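Local structure of putative flavoprotein decarboxylase (Streptomyces olivoviridis, 6JLS) at the interface of chains A and B and the interface of chains A and C. The protein catalyses the FMN-dependent decarboxylation of cysteine in thioviridamide biosynthesis. Numbering follows the deposited sequence. Chains: chain A/B/C, Putative flavoprotein decarboxylase.

Contact 1: the interface of chains A and B. Residues chain A 109-112, 151, 155; chain B 143-144, 147.
A:Glu155 and B:Arg147 reach the contact with CG beside their own backbone N (chi1 -67° and -70°). A:Glu155 then bends at chi2, and this turns its carboxylate toward the start of the chain B helix 143-154. OE2 accepts a hydrogen bond from the backbone N of B:Ala144 at 2.5 Å, nearly along the C-O axis of the acid. The bond is short, and its angle at H of 133° is far from straight. A:Glu155 thus meets a first-turn amide from the neighbouring subunit, and the helix start probably stabilises its charge. B:Pro143 crosses the same acid obliquely, its CD 3.7 Å from CD of A:Glu155. B:Arg147 bends at chi3, and its guanidinium turns an edge to chain A, with water 1, water 2 and O of A:Ala110 in its plane. NH1 and NH2 both bond water 1, which also bonds OE2 of A:Glu155 and O of A:Ala151. The acid and the arginine therefore share a water without direct contact, and the opposite charges may still add to the attraction. CB of A:Ala151 packs 3.5 Å from NH2 of B:Arg147. Water 2 is 2.8 Å from both NH2 of B:Arg147 and O of A:Ala110, and also bonds OD1 of A:Asn111.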
loop_
_atom_site.group_PDB
_atom_site.type_symbol
_atom_site.label_atom_id
_atom_site.label_comp_id
_atom_site.label_asym_id
_atom_site.label_seq_id
_atom_site.Cartn_x
_atom_site.Cartn_y
_atom_site.Cartn_z
ATOM N N LEU A 109 6.115 28.089 19.356
ATOM C CA LEU A 109 6.812 28.256 20.629
ATOM C C LEU A 109 6.264 29.458 21.375
ATOM O O LEU A 109 5.958 29.373 22.570
ATOM C CB LEU A 109 8.312 28.418 20.403
ATOM C CG LEU A 109 9.034 27.250 19.734
ATOM C CD1 LEU A 109 10.481 27.611 19.353
ATOM C CD2 LEU A 109 9.000 26.026 20.640
ATOM N N ALA A 110 6.095 30.573 20.662
ATOM C CA ALA A 110 5.600 31.797 21.263
ATOM C C ALA A 110 4.255 31.596 21.935
ATOM O O ALA A 110 3.914 32.348 22.854
ATOM C CB ALA A 110 5.488 32.887 20.202
ATOM N N ASN A 111 3.472 30.609 21.499
ATOM C CA ASN A 111 2.130 30.411 22.032
ATOM C C ASN A 111 1.987 29.090 22.780
ATOM O O ASN A 111 0.863 28.662 23.057
ATOM C CB ASN A 111 1.088 30.517 20.914
ATOM C CG ASN A 111 0.973 31.931 20.366
ATOM O OD1 ASN A 111 0.294 32.789 20.948
ATOM N ND2 ASN A 111 1.653 32.191 19.257
ATOM N N GLY A 112 3.105 28.450 23.123
ATOM C CA GLY A 112 3.096 27.223 23.904
ATOM C C GLY A 112 2.450 26.019 23.240
ATOM O O GLY A 112 1.923 25.156 23.951
ATOM N N ALA A 151 7.099 37.470 22.736
ATOM C CA ALA A 151 6.797 36.371 23.647
ATOM C C ALA A 151 8.005 35.443 23.807
ATOM O O ALA A 151 8.302 34.989 24.917
ATOM C CB ALA A 151 5.561 35.605 23.150
ATOM N N GLU A 155 10.155 34.473 27.291
ATOM C CA GLU A 155 10.537 33.127 27.711
ATOM C C GLU A 155 11.980 33.042 28.178
ATOM O O GLU A 155 12.377 32.004 28.718
ATOM C CB GLU A 155 10.359 32.109 26.567
ATOM C CG GLU A 155 8.939 31.866 26.148
ATOM C CD GLU A 155 8.115 31.162 27.213
ATOM O OE1 GLU A 155 8.625 30.216 27.840
ATOM O OE2 GLU A 155 6.952 31.558 27.430
ATOM N N PRO B 143 6.398 30.994 30.850
ATOM C CA PRO B 143 5.442 32.108 30.672
ATOM C C PRO B 143 4.342 31.845 29.654
ATOM O O PRO B 143 3.175 32.196 29.897
ATOM C CB PRO B 143 6.346 33.261 30.223
ATOM C CG PRO B 143 7.684 32.949 30.845
ATOM C CD PRO B 143 7.801 31.447 30.852
ATOM N N ALA B 144 4.679 31.244 28.510
ATOM C CA ALA B 144 3.674 31.052 27.472
ATOM C C ALA B 144 2.559 30.136 27.957
ATOM O O ALA B 144 1.391 30.330 27.597
ATOM C CB ALA B 144 4.316 30.500 26.202
ATOM N N ARG B 147 0.299 32.082 30.450
ATOM C CA ARG B 147 -0.639 32.938 29.733
ATOM C C ARG B 147 -1.759 32.127 29.093
ATOM O O ARG B 147 -2.909 32.580 29.053
ATOM C CB ARG B 147 0.088 33.763 28.669
ATOM C CG ARG B 147 0.999 34.856 29.219
ATOM C CD ARG B 147 1.365 35.870 28.131
ATOM N NE ARG B 147 1.862 35.203 26.931
ATOM C CZ ARG B 147 3.134 34.858 26.762
ATOM N NH1 ARG B 147 4.011 35.126 27.714
ATOM N NH2 ARG B 147 3.527 34.237 25.654
HETATM O O HOH W 1 6.361 34.057 26.331
HETATM O O HOH W 2 1.816 34.161 23.427
#

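Contact 2: the interface of chains A and C. Residues chain A 27, 30, 57-58; chain C 33, 60, 63, 67.
Chains A and C meet here in a two-fold symmetric interface. The patch helps join subunits of the deposited twelve-chain assembly, though the coordinates alone do not show that it forms in solution. C:Thr60 gives its side-chain hydroxyl to the backbone carbonyl of A:Gln57, with OG1 to O at 2.7 Å. The donor is tilted 33° from the carbonyl plane. OG1 sits between the backbone N and the carbonyl carbon of its own residue (chi1 73°), which lets it also accept a bond from N of C:Ser63. The OG of C:Ser63 turns back to O of C:Thr60 at 2.7 Å, leaving its CB toward chain A. There CG1 of A:Val30 abuts CB of C:Ser63 at 3.3 Å, a tight fit. Water 3 joins O of A:Phe58 to N of C:Thr60 and OG of C:Ser63. CG2 of A:Val27 comes to CE1 of the C:Phe67 ring at 4.0 Å, from above the plane and off its rim. In chain A the site lies between the 3-10 helix 27-31 and the end of the 3-10 helix 54-57, with loop residue A:Phe58 of the FMN pocket. Chain C brings C:Thr60, helix 61-64, the 3-10 helix 65-67 and the start of helix 32-40.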
loop_
_atom_site.group_PDB
_atom_site.type_symbol
_atom_site.label_atom_id
_atom_site.label_comp_id
_atom_site.label_asym_id
_atom_site.label_seq_id
_atom_site.Cartn_x
_atom_site.Cartn_y
_atom_site.Cartn_z
ATOM N N VAL A 27 14.434 26.331 3.736
ATOM C CA VAL A 27 15.469 25.736 2.905
ATOM C C VAL A 27 16.850 25.928 3.534
ATOM O O VAL A 27 17.744 25.102 3.313
ATOM C CB VAL A 27 15.427 26.273 1.456
ATOM C CG1 VAL A 27 15.986 27.667 1.369
ATOM C CG2 VAL A 27 16.224 25.346 0.542
ATOM N N VAL A 30 19.233 23.113 4.962
ATOM C CA VAL A 30 20.195 22.275 4.233
ATOM C C VAL A 30 21.608 22.477 4.747
ATOM O O VAL A 30 22.478 21.631 4.518
ATOM C CB VAL A 30 20.192 22.528 2.704
ATOM C CG1 VAL A 30 18.873 22.181 2.105
ATOM C CG2 VAL A 30 20.574 23.971 2.382
ATOM N N GLN A 57 11.711 17.888 4.208
ATOM C CA GLN A 57 11.722 18.057 2.763
ATOM C C GLN A 57 12.989 18.753 2.282
ATOM O O GLN A 57 13.254 18.765 1.074
ATOM C CB GLN A 57 10.475 18.813 2.281
ATOM C CG GLN A 57 10.517 20.319 2.451
ATOM C CD GLN A 57 9.182 20.986 2.128
ATOM O OE1 GLN A 57 8.652 20.859 1.021
ATOM N NE2 GLN A 57 8.635 21.703 3.103
ATOM N N PHE A 58 13.801 19.281 3.198
ATOM C CA PHE A 58 15.022 19.988 2.842
ATOM C C PHE A 58 16.295 19.331 3.350
ATOM O O PHE A 58 17.356 19.579 2.777
ATOM C CB PHE A 58 14.985 21.425 3.378
ATOM C CG PHE A 58 13.805 22.230 2.915
ATOM C CD1 PHE A 58 13.628 22.522 1.577
ATOM C CD2 PHE A 58 12.895 22.728 3.832
ATOM C CE1 PHE A 58 12.554 23.280 1.157
ATOM C CE2 PHE A 58 11.815 23.492 3.424
ATOM C CZ PHE A 58 11.644 23.772 2.084
ATOM N N PRO C 33 22.959 22.095 -2.953
ATOM C CA PRO C 33 22.224 23.374 -2.914
ATOM C C PRO C 33 23.124 24.580 -2.724
ATOM O O PRO C 33 22.897 25.626 -3.347
ATOM C CB PRO C 33 21.263 23.190 -1.726
ATOM C CG PRO C 33 21.041 21.712 -1.650
ATOM C CD PRO C 33 22.380 21.104 -2.022
ATOM N N THR C 60 17.657 16.324 -1.053
ATOM C CA THR C 60 16.304 16.304 -1.584
ATOM C C THR C 60 16.214 17.224 -2.793
ATOM O O THR C 60 16.975 18.193 -2.920
ATOM C CB THR C 60 15.306 16.747 -0.535
ATOM O OG1 THR C 60 15.435 18.167 -0.354
ATOM C CG2 THR C 60 15.603 16.028 0.768
ATOM N N SER C 63 15.338 20.777 -1.847
ATOM C CA SER C 63 16.434 21.620 -1.391
ATOM C C SER C 63 17.199 22.268 -2.544
ATOM O O SER C 63 17.863 23.291 -2.327
ATOM C CB SER C 63 17.394 20.800 -0.534
ATOM O OG SER C 63 18.246 19.989 -1.324
ATOM N N PHE C 67 17.234 27.057 -6.114
ATOM C CA PHE C 67 18.468 27.618 -6.650
ATOM C C PHE C 67 18.711 27.256 -8.103
ATOM O O PHE C 67 19.722 27.681 -8.674
ATOM C CB PHE C 67 19.657 27.164 -5.798
ATOM C CG PHE C 67 19.467 27.434 -4.339
ATOM C CD1 PHE C 67 19.139 26.413 -3.467
ATOM C CD2 PHE C 67 19.577 28.722 -3.847
ATOM C CE1 PHE C 67 18.949 26.665 -2.124
ATOM C CE2 PHE C 67 19.393 28.982 -2.510
ATOM C CZ PHE C 67 19.074 27.949 -1.644
HETATM O O HOH W 3 18.823 18.166 0.985
#

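Contact 3: the interface of chains A and B. Residues chain A 111-112, 114, 123; chain B 103, 139, 144-145, 148.
A:Met123 and B:Val145 form the close apolar part of this contact, while a water bridge joins the polar side. CE of A:Met123 lies 3.5 Å from CG2 of B:Val145, the side chains crossing at a slant. The bend of A:Met123 at chi3 (64°) carries its methyl to this valine. B:Met139 crosses A:Met123 at about a right angle, and its SD is 3.8 Å from CB of A:Met123. B:Met139 is poorly ordered, so this half of the packing is less certain. The same sulfur faces SG of A:Cys114, which also lies 3.9 Å from CB of B:Ala103. On the polar side, ND2 of B:Asn148 donates to O of A:Asn111 at 2.9 Å. The bond is almost straight, 169° at H, and the acceptor lies in the amide plane of B:Asn148. The donor stands above the carbonyl plane of A:Asn111. Water 4 bonds ND2 of B:Asn148 and bridges O of A:Gly112 and O of B:Ala103. A:Cys114 and B:Ala103 are FMN-binding positions and B:Met139 lines the FMN pocket, so A:Cys114 probably reaches the flavin site of chain B. Chain A supplies the loop after helix 103-110 and the end of helix 117-124. Chain B supplies helix 137-140 and the starts of helices 103-110 and 143-154.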
loop_
_atom_site.group_PDB
_atom_site.type_symbol
_atom_site.label_atom_id
_atom_site.label_comp_id
_atom_site.label_asym_id
_atom_site.label_seq_id
_atom_site.Cartn_x
_atom_site.Cartn_y
_atom_site.Cartn_z
ATOM N N ASN A 111 3.472 30.609 21.499
ATOM C CA ASN A 111 2.130 30.411 22.032
ATOM C C ASN A 111 1.987 29.090 22.780
ATOM O O ASN A 111 0.863 28.662 23.057
ATOM C CB ASN A 111 1.088 30.517 20.914
ATOM C CG ASN A 111 0.973 31.931 20.366
ATOM O OD1 ASN A 111 0.294 32.789 20.948
ATOM N ND2 ASN A 111 1.653 32.191 19.257
ATOM N N GLY A 112 3.105 28.450 23.123
ATOM C CA GLY A 112 3.096 27.223 23.904
ATOM C C GLY A 112 2.450 26.019 23.240
ATOM O O GLY A 112 1.923 25.156 23.951
ATOM N N CYS A 114 3.427 22.953 21.546
ATOM C CA CYS A 114 4.492 22.012 21.181
ATOM C C CYS A 114 3.891 20.738 20.591
ATOM O O CYS A 114 3.759 19.719 21.259
ATOM C CB CYS A 114 5.364 21.701 22.385
ATOM S SG CYS A 114 4.374 21.363 23.854
ATOM N N MET A 123 10.472 23.600 24.614
ATOM C CA MET A 123 9.657 23.917 25.784
ATOM C C MET A 123 10.032 23.089 27.009
ATOM O O MET A 123 9.689 23.485 28.125
ATOM C CB MET A 123 8.176 23.747 25.469
ATOM C CG MET A 123 7.649 24.845 24.583
ATOM S SD MET A 123 5.861 24.830 24.478
ATOM C CE MET A 123 5.445 25.192 26.192
ATOM N N ALA B 103 0.078 20.348 27.123
ATOM C CA ALA B 103 0.449 21.726 26.820
ATOM C C ALA B 103 -0.050 22.124 25.438
ATOM O O ALA B 103 -0.570 23.234 25.253
ATOM C CB ALA B 103 1.967 21.899 26.909
ATOM N N MET B 139 7.638 22.716 31.881
ATOM C CA MET B 139 6.726 23.400 30.978
ATOM C C MET B 139 5.666 24.224 31.698
ATOM O O MET B 139 5.274 25.279 31.195
ATOM C CB MET B 139 6.033 22.385 30.058
ATOM C CG MET B 139 6.833 22.016 28.828
ATOM S SD MET B 139 5.770 21.525 27.437
ATOM C CE MET B 139 5.115 19.955 28.017
ATOM N N ALA B 144 4.679 31.244 28.510
ATOM C CA ALA B 144 3.674 31.052 27.472
ATOM C C ALA B 144 2.559 30.136 27.957
ATOM O O ALA B 144 1.391 30.330 27.597
ATOM C CB ALA B 144 4.316 30.500 26.202
ATOM N N VAL B 145 2.893 29.149 28.796
ATOM C CA VAL B 145 1.874 28.238 29.312
ATOM C C VAL B 145 1.030 28.928 30.379
ATOM O O VAL B 145 -0.198 28.754 30.422
ATOM C CB VAL B 145 2.527 26.947 29.843
ATOM C CG1 VAL B 145 1.496 26.037 30.488
ATOM C CG2 VAL B 145 3.200 26.210 28.718
ATOM N N ASN B 148 -1.451 30.935 28.589
ATOM C CA ASN B 148 -2.503 30.105 28.027
ATOM C C ASN B 148 -3.541 29.750 29.087
ATOM O O ASN B 148 -4.750 29.790 28.824
ATOM C CB ASN B 148 -1.894 28.852 27.398
ATOM C CG ASN B 148 -1.168 29.144 26.101
ATOM O OD1 ASN B 148 -1.420 30.156 25.447
ATOM N ND2 ASN B 148 -0.267 28.249 25.713
HETATM O O HOH W 4 0.666 25.762 26.256
#

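Contacts 1 and 3 are neighbouring patches of the A-B interface, with C-alpha centres about 5 Å apart. They share A:Asn111, A:Gly112 and B:Ala144, so the loop after helix 103-110 of chain A and helix 143-154 of chain B serve both. Contact 2 belongs to the A-C interface, and its centre is about 30 Å from each of the others. Chain A therefore uses separate surfaces for two partners. The A-C interface is two-fold, whereas the A-B interface is not an exact two-fold. Repeated in every copy, two such different junctions could together build the deposited twelve-chain assembly.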